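Local coordinates for protein transcriptional regulator, LacI family (Burkholderia phymatum, PDB 2RGY) that probably regulates transcription as a member of the LacI family, its periplasmic-binding-protein-like core probably sensing a small effector such as a sugar, at residues 110-115 / 222-227; 116-121 / 270-275. One frame throughout, in Å; residues are numbered along the deposited sequence.

Contact 1: 110-115 / 222-227; sequences PDHRRG and IGYDDD
A single tyrosine, Y224, makes this contact from the strand side: it runs its ring into the first turn of helix 112-125 and sets its polar end, OH, beside the H112 ring. Y224 OH and H112 ND1 are 3.0 Å apart in a nearly straight hydrogen bond (163°). Either could be the donor. H112 O, 3.4 Å from Y224 OH, is at most a weak alternative acceptor. The hydroxyl meets the imidazole at its edge, near the ring plane. The two rings lie rim to rim, their planes at 35°. CG of Y224 is anti to the backbone N (chi1 -160°), which carries the ring across to the helix. G115 has no side chain, and its CA lies 3.5 Å from Y224 OH. G115 C sits at the ring edge, 3.6 Å from Y224 CE1. P110 CG lies over one face of the imidazole, toward its rim. H112 NE2 is hydrogen-bonded to N97, so both ring nitrogens are held and the imidazole is fixed in rotation. D111 N-caps the helix, its OD2 accepting from R114 N. The arrangement ties a helix start to the turn that follows strand 220-223, as in the alpha/beta subdomains of the periplasmic-binding-protein fold.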
ATOM      1  N   PRO A 110      14.972 -14.474  -2.612  1.00 22.73           N
ATOM      2  CA  PRO A 110      14.802 -14.946  -3.986  1.00 21.86           C
ATOM      3  C   PRO A 110      16.111 -14.739  -4.759  1.00 21.93           C
ATOM      4  O   PRO A 110      17.088 -14.218  -4.218  1.00 19.61           O
ATOM      5  CB  PRO A 110      13.674 -14.066  -4.507  1.00 21.19           C
ATOM      6  CG  PRO A 110      13.957 -12.759  -3.839  1.00 21.67           C
ATOM      7  CD  PRO A 110      14.299 -13.177  -2.413  1.00 22.54           C
ATOM      8  N   ASP A 111      16.125 -15.146  -6.022  1.00 21.03           N
ATOM      9  CA  ASP A 111      17.312 -15.000  -6.850  1.00 21.76           C
ATOM     10  C   ASP A 111      17.291 -13.644  -7.567  1.00 20.41           C
ATOM     11  O   ASP A 111      16.851 -13.554  -8.707  1.00 20.38           O
ATOM     12  CB  ASP A 111      17.362 -16.140  -7.872  1.00 22.95           C
ATOM     13  CG  ASP A 111      18.650 -16.151  -8.668  1.00 24.78           C
ATOM     14  OD1 ASP A 111      18.889 -17.137  -9.401  1.00 28.50           O
ATOM     15  OD2 ASP A 111      19.423 -15.178  -8.567  1.00 24.23           O
ATOM     16  N   HIS A 112      17.768 -12.600  -6.893  1.00 19.72           N
ATOM     17  CA  HIS A 112      17.782 -11.251  -7.465  1.00 20.02           C
ATOM     18  C   HIS A 112      18.712 -11.109  -8.667  1.00 21.13           C
ATOM     19  O   HIS A 112      18.461 -10.297  -9.558  1.00 20.31           O
ATOM     20  CB  HIS A 112      18.166 -10.222  -6.396  1.00 17.17           C
ATOM     21  CG  HIS A 112      17.109 -10.005  -5.360  1.00 18.27           C
ATOM     22  ND1 HIS A 112      15.831  -9.593  -5.674  1.00 18.67           N
ATOM     23  CD2 HIS A 112      17.135 -10.151  -4.012  1.00 17.57           C
ATOM     24  CE1 HIS A 112      15.116  -9.497  -4.567  1.00 17.87           C
ATOM     25  NE2 HIS A 112      15.883  -9.830  -3.545  1.00 17.50           N
ATOM     26  N   ARG A 113      19.785 -11.894  -8.690  1.00 20.50           N
ATOM     27  CA  ARG A 113      20.738 -11.844  -9.798  1.00 22.49           C
ATOM     28  C   ARG A 113      19.956 -12.210 -11.052  1.00 20.57           C
ATOM     29  O   ARG A 113      19.980 -11.497 -12.051  1.00 20.24           O
ATOM     30  CB  ARG A 113      21.861 -12.855  -9.562  1.00 25.89           C
ATOM     31  CG  ARG A 113      23.063 -12.719 -10.475  1.00 31.55           C
ATOM     32  CD  ARG A 113      24.070 -13.814 -10.147  1.00 38.27           C
ATOM     33  NE  ARG A 113      25.452 -13.351 -10.238  1.00 44.67           N
ATOM     34  CZ  ARG A 113      26.519 -14.140 -10.084  1.00 48.31           C
ATOM     35  NH1 ARG A 113      26.363 -15.438  -9.828  1.00 49.19           N
ATOM     36  NH2 ARG A 113      27.747 -13.637 -10.205  1.00 50.25           N
ATOM     37  N   ARG A 114      19.241 -13.325 -10.970  1.00 19.26           N
ATOM     38  CA  ARG A 114      18.427 -13.804 -12.075  1.00 20.17           C
ATOM     39  C   ARG A 114      17.341 -12.777 -12.403  1.00 19.18           C
ATOM     40  O   ARG A 114      16.961 -12.604 -13.560  1.00 16.56           O
ATOM     41  CB  ARG A 114      17.793 -15.143 -11.698  1.00 21.01           C
ATOM     42  CG  ARG A 114      16.732 -15.637 -12.648  1.00 24.28           C
ATOM     43  CD  ARG A 114      17.277 -15.995 -14.007  1.00 30.77           C
ATOM     44  NE  ARG A 114      16.237 -16.647 -14.791  1.00 36.12           N
ATOM     45  CZ  ARG A 114      16.395 -17.089 -16.034  1.00 39.60           C
ATOM     46  NH1 ARG A 114      17.567 -16.951 -16.645  1.00 41.81           N
ATOM     47  NH2 ARG A 114      15.376 -17.673 -16.665  1.00 40.88           N
ATOM     48  N   GLY A 115      16.841 -12.109 -11.370  1.00 19.25           N
ATOM     49  CA  GLY A 115      15.814 -11.102 -11.572  1.00 19.11           C
ATOM     50  C   GLY A 115      16.327  -9.961 -12.432  1.00 18.18           C
ATOM     51  O   GLY A 115      15.660  -9.549 -13.377  1.00 18.95           O
ATOM     52  N   ILE A 222      10.452  -1.113 -17.526  1.00 17.12           N
ATOM     53  CA  ILE A 222      10.210  -2.379 -16.850  1.00 17.41           C
ATOM     54  C   ILE A 222      10.478  -2.229 -15.358  1.00 15.95           C
ATOM     55  O   ILE A 222      11.501  -1.680 -14.959  1.00 17.26           O
ATOM     56  CB  ILE A 222      11.083  -3.511 -17.406  1.00 15.81           C
ATOM     57  CG1 ILE A 222      10.764  -4.804 -16.658  1.00 18.49           C
ATOM     58  CG2 ILE A 222      12.552  -3.164 -17.273  1.00 15.90           C
ATOM     59  CD1 ILE A 222      11.317  -6.059 -17.334  1.00 19.68           C
ATOM     60  N   GLY A 223       9.551  -2.710 -14.536  1.00 14.53           N
ATOM     61  CA  GLY A 223       9.714  -2.596 -13.100  1.00 15.63           C
ATOM     62  C   GLY A 223      10.248  -3.853 -12.440  1.00 18.51           C
ATOM     63  O   GLY A 223      10.699  -4.776 -13.116  1.00 18.25           O
ATOM     64  N   TYR A 224      10.178  -3.904 -11.115  1.00 18.72           N
ATOM     65  CA  TYR A 224      10.690  -5.052 -10.379  1.00 20.29           C
ATOM     66  C   TYR A 224       9.826  -5.269  -9.138  1.00 21.43           C
ATOM     67  O   TYR A 224       9.512  -4.314  -8.431  1.00 21.26           O
ATOM     68  CB  TYR A 224      12.135  -4.780  -9.975  1.00 17.15           C
ATOM     69  CG  TYR A 224      12.944  -6.002  -9.632  1.00 19.52           C
ATOM     70  CD1 TYR A 224      13.774  -6.600 -10.578  1.00 19.69           C
ATOM     71  CD2 TYR A 224      12.918  -6.534  -8.347  1.00 19.55           C
ATOM     72  CE1 TYR A 224      14.573  -7.702 -10.247  1.00 22.34           C
ATOM     73  CE2 TYR A 224      13.703  -7.635  -8.000  1.00 21.27           C
ATOM     74  CZ  TYR A 224      14.534  -8.215  -8.953  1.00 23.33           C
ATOM     75  OH  TYR A 224      15.338  -9.285  -8.599  1.00 23.67           O
ATOM     76  N   ASP A 225       9.461  -6.529  -8.901  1.00 22.89           N
ATOM     77  CA  ASP A 225       8.626  -6.980  -7.780  1.00 23.38           C
ATOM     78  C   ASP A 225       7.339  -7.596  -8.319  1.00 24.28           C
ATOM     79  O   ASP A 225       6.973  -8.711  -7.953  1.00 23.92           O
ATOM     80  CB  ASP A 225       8.225  -5.836  -6.819  1.00 23.78           C
ATOM     81  CG  ASP A 225       9.380  -5.333  -5.956  1.00 26.03           C
ATOM     82  OD1 ASP A 225      10.346  -6.083  -5.724  1.00 25.00           O
ATOM     83  OD2 ASP A 225       9.310  -4.174  -5.478  1.00 28.21           O
ATOM     84  N   ASP A 226       6.680  -6.854  -9.203  1.00 25.07           N
ATOM     85  CA  ASP A 226       5.395  -7.221  -9.803  1.00 28.68           C
ATOM     86  C   ASP A 226       4.365  -7.073  -8.698  1.00 32.32           C
ATOM     87  O   ASP A 226       3.537  -7.957  -8.444  1.00 30.69           O
ATOM     88  CB  ASP A 226       5.381  -8.648 -10.362  1.00 27.62           C
ATOM     89  CG  ASP A 226       4.110  -8.944 -11.162  1.00 28.73           C
ATOM     90  OD1 ASP A 226       3.453  -7.977 -11.609  1.00 27.27           O
ATOM     91  OD2 ASP A 226       3.775 -10.133 -11.357  1.00 26.79           O
ATOM     92  N   ASP A 227       4.461  -5.931  -8.024  1.00 35.89           N
ATOM     93  CA  ASP A 227       3.562  -5.594  -6.941  1.00 40.00           C
ATOM     94  C   ASP A 227       2.201  -5.424  -7.609  1.00 41.03           C
ATOM     95  O   ASP A 227       2.125  -5.118  -8.804  1.00 40.73           O
ATOM     96  CB  ASP A 227       4.078  -4.322  -6.251  1.00 41.73           C
ATOM     97  CG  ASP A 227       5.153  -4.633  -5.197  1.00 44.51           C
ATOM     98  OD1 ASP A 227       6.005  -3.758  -4.912  1.00 46.14           O
ATOM     99  OD2 ASP A 227       5.135  -5.759  -4.635  1.00 45.30           O
TER

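Contact 2: 116-121 / 270-275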
ATOM      1  N   GLY A 116      17.513  -9.451 -12.110  1.00 18.07           N
ATOM      2  CA  GLY A 116      18.081  -8.364 -12.888  1.00 18.12           C
ATOM      3  C   GLY A 116      18.366  -8.824 -14.309  1.00 18.38           C
ATOM      4  O   GLY A 116      18.148  -8.093 -15.273  1.00 17.73           O
ATOM      5  N   GLU A 117      18.844 -10.057 -14.433  1.00 18.43           N
ATOM      6  CA  GLU A 117      19.162 -10.644 -15.726  1.00 20.45           C
ATOM      7  C   GLU A 117      17.936 -10.621 -16.639  1.00 20.65           C
ATOM      8  O   GLU A 117      18.024 -10.195 -17.789  1.00 19.48           O
ATOM      9  CB  GLU A 117      19.656 -12.075 -15.513  1.00 24.61           C
ATOM     10  CG  GLU A 117      19.958 -12.859 -16.760  1.00 29.33           C
ATOM     11  CD  GLU A 117      20.455 -14.251 -16.428  1.00 33.98           C
ATOM     12  OE1 GLU A 117      19.742 -15.238 -16.745  1.00 36.05           O
ATOM     13  OE2 GLU A 117      21.556 -14.353 -15.834  1.00 33.53           O
ATOM     14  N   LEU A 118      16.793 -11.058 -16.112  1.00 19.39           N
ATOM     15  CA  LEU A 118      15.543 -11.094 -16.873  1.00 20.07           C
ATOM     16  C   LEU A 118      15.081  -9.694 -17.300  1.00 19.76           C
ATOM     17  O   LEU A 118      14.521  -9.524 -18.378  1.00 21.93           O
ATOM     18  CB  LEU A 118      14.439 -11.770 -16.050  1.00 20.18           C
ATOM     19  CG  LEU A 118      14.571 -13.276 -15.794  1.00 21.59           C
ATOM     20  CD1 LEU A 118      13.445 -13.757 -14.900  1.00 21.97           C
ATOM     21  CD2 LEU A 118      14.533 -14.025 -17.106  1.00 24.51           C
ATOM     22  N   ALA A 119      15.315  -8.701 -16.452  1.00 18.98           N
ATOM     23  CA  ALA A 119      14.927  -7.338 -16.765  1.00 19.15           C
ATOM     24  C   ALA A 119      15.720  -6.865 -17.976  1.00 18.62           C
ATOM     25  O   ALA A 119      15.164  -6.291 -18.911  1.00 17.98           O
ATOM     26  CB  ALA A 119      15.201  -6.429 -15.578  1.00 18.44           C
ATOM     27  N   ALA A 120      17.023  -7.109 -17.952  1.00 18.46           N
ATOM     28  CA  ALA A 120      17.874  -6.709 -19.056  1.00 19.26           C
ATOM     29  C   ALA A 120      17.494  -7.454 -20.332  1.00 19.03           C
ATOM     30  O   ALA A 120      17.376  -6.846 -21.391  1.00 19.15           O
ATOM     31  CB  ALA A 120      19.339  -6.966 -18.714  1.00 16.62           C
ATOM     32  N   ALA A 121      17.296  -8.764 -20.231  1.00 19.22           N
ATOM     33  CA  ALA A 121      16.952  -9.577 -21.393  1.00 18.52           C
ATOM     34  C   ALA A 121      15.641  -9.154 -22.028  1.00 19.29           C
ATOM     35  O   ALA A 121      15.495  -9.204 -23.249  1.00 19.28           O
ATOM     36  CB  ALA A 121      16.888 -11.046 -21.008  1.00 19.11           C
ATOM     37  N   PHE A 270      12.059 -20.718  -5.542  1.00 26.44           N
ATOM     38  CA  PHE A 270      10.918 -20.361  -6.364  1.00 27.11           C
ATOM     39  C   PHE A 270      11.431 -19.645  -7.589  1.00 27.17           C
ATOM     40  O   PHE A 270      12.431 -18.927  -7.528  1.00 27.86           O
ATOM     41  CB  PHE A 270       9.936 -19.506  -5.579  1.00 26.69           C
ATOM     42  CG  PHE A 270       9.417 -20.194  -4.360  1.00 28.53           C
ATOM     43  CD1 PHE A 270       9.969 -19.924  -3.109  1.00 28.33           C
ATOM     44  CD2 PHE A 270       8.434 -21.183  -4.472  1.00 27.61           C
ATOM     45  CE1 PHE A 270       9.553 -20.630  -1.976  1.00 30.34           C
ATOM     46  CE2 PHE A 270       8.004 -21.906  -3.343  1.00 29.34           C
ATOM     47  CZ  PHE A 270       8.567 -21.630  -2.091  1.00 29.39           C
ATOM     48  N   PRO A 271      10.771 -19.852  -8.731  1.00 26.78           N
ATOM     49  CA  PRO A 271      11.277 -19.168  -9.912  1.00 27.67           C
ATOM     50  C   PRO A 271      10.870 -17.710 -10.023  1.00 27.16           C
ATOM     51  O   PRO A 271       9.846 -17.276  -9.493  1.00 24.97           O
ATOM     52  CB  PRO A 271      10.737 -20.028 -11.058  1.00 27.06           C
ATOM     53  CG  PRO A 271       9.408 -20.456 -10.542  1.00 28.73           C
ATOM     54  CD  PRO A 271       9.705 -20.810  -9.085  1.00 28.50           C
ATOM     55  N   VAL A 272      11.724 -16.954 -10.693  1.00 28.02           N
ATOM     56  CA  VAL A 272      11.469 -15.556 -10.946  1.00 26.84           C
ATOM     57  C   VAL A 272      11.135 -15.546 -12.439  1.00 25.92           C
ATOM     58  O   VAL A 272      11.776 -16.235 -13.239  1.00 24.64           O
ATOM     59  CB  VAL A 272      12.718 -14.713 -10.660  1.00 28.07           C
ATOM     60  CG1 VAL A 272      13.840 -15.161 -11.560  1.00 29.68           C
ATOM     61  CG2 VAL A 272      12.424 -13.241 -10.873  1.00 28.80           C
ATOM     62  N   THR A 273      10.105 -14.801 -12.804  1.00 24.28           N
ATOM     63  CA  THR A 273       9.685 -14.713 -14.192  1.00 24.13           C
ATOM     64  C   THR A 273       9.370 -13.258 -14.505  1.00 24.53           C
ATOM     65  O   THR A 273       9.498 -12.385 -13.639  1.00 24.16           O
ATOM     66  CB  THR A 273       8.415 -15.536 -14.438  1.00 24.73           C
ATOM     67  OG1 THR A 273       7.398 -15.111 -13.523  1.00 25.30           O
ATOM     68  CG2 THR A 273       8.692 -17.031 -14.235  1.00 24.22           C
ATOM     69  N   VAL A 274       8.971 -12.990 -15.742  1.00 23.04           N
ATOM     70  CA  VAL A 274       8.627 -11.631 -16.125  1.00 22.51           C
ATOM     71  C   VAL A 274       7.153 -11.541 -16.463  1.00 21.73           C
ATOM     72  O   VAL A 274       6.639 -12.321 -17.264  1.00 22.19           O
ATOM     73  CB  VAL A 274       9.444 -11.154 -17.329  1.00 23.05           C
ATOM     74  CG1 VAL A 274       8.940  -9.810 -17.796  1.00 23.69           C
ATOM     75  CG2 VAL A 274      10.902 -11.036 -16.940  1.00 26.16           C
ATOM     76  N   SER A 275       6.470 -10.599 -15.829  1.00 20.65           N
ATOM     77  CA  SER A 275       5.058 -10.404 -16.088  1.00 21.62           C
ATOM     78  C   SER A 275       4.941  -9.379 -17.205  1.00 21.34           C
ATOM     79  O   SER A 275       5.036  -8.179 -16.973  1.00 21.77           O
ATOM     80  CB  SER A 275       4.356  -9.918 -14.822  1.00 22.89           C
ATOM     81  OG  SER A 275       4.504 -10.882 -13.794  1.00 24.08           O
TER
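L118 bridges helix 112-125 and the chain entering strand 273-275, and more of its surface is buried here than of any other residue in the two segments. V274 and V272 follow. The leucine uses two parts of its side chain. L118 CB packs on V274, 3.7 Å from V274 CG2. Its far end reaches V272 tip to tip, with L118 CD1 3.6 Å from V272 CG1. CG of L118 lies anti to the carbonyl carbon (chi1 -69°) and CD1 extends on toward the strand. L118 CD1 also lies 3.4 Å from V272 O and 3.9 Å from T273 CA, so it rests on backbone as well as side chain. No hydrogen bond crosses between the segments. This is a helix laid on one face of a mixed sheet, here over its outermost strand, in an alpha/beta subdomain of the periplasmic-binding-protein type. Strand 273-275 is the outermost strand on that side within the chain and runs antiparallel to 238-241. V272 and V274 both direct their CB toward the helix, while T273 between them points away, the alternation of an extended chain. V274 turns CG2 to the leucine, beside its own backbone N, and also touches T122 one helical turn on. V272 also touches R114 and V240 of the neighbouring strand. A119, next to L118 on the helix, packs on V240 too.

Overall arrangement
Both contacts use helix 112-125 and lead to the same mixed sheet, and their centres are about 6 Å apart. Contact 1 is the buried one: all its touching residues are inside, and it works through polar atoms at the helix start. Contact 2 lies farther from the chain centre and is partly buried. It is apolar and meets the sheet at its edge strand, where contact 1 meets the turn after inner strand 220-223. The segments alternate along the chain, and the two sites touch directly. I222 CD1 packs on A119 CA, and Y224 CE1 lies near G116 N. D226 OD2 and S275 OG, 2.7 Å apart, probably form a hydrogen bond.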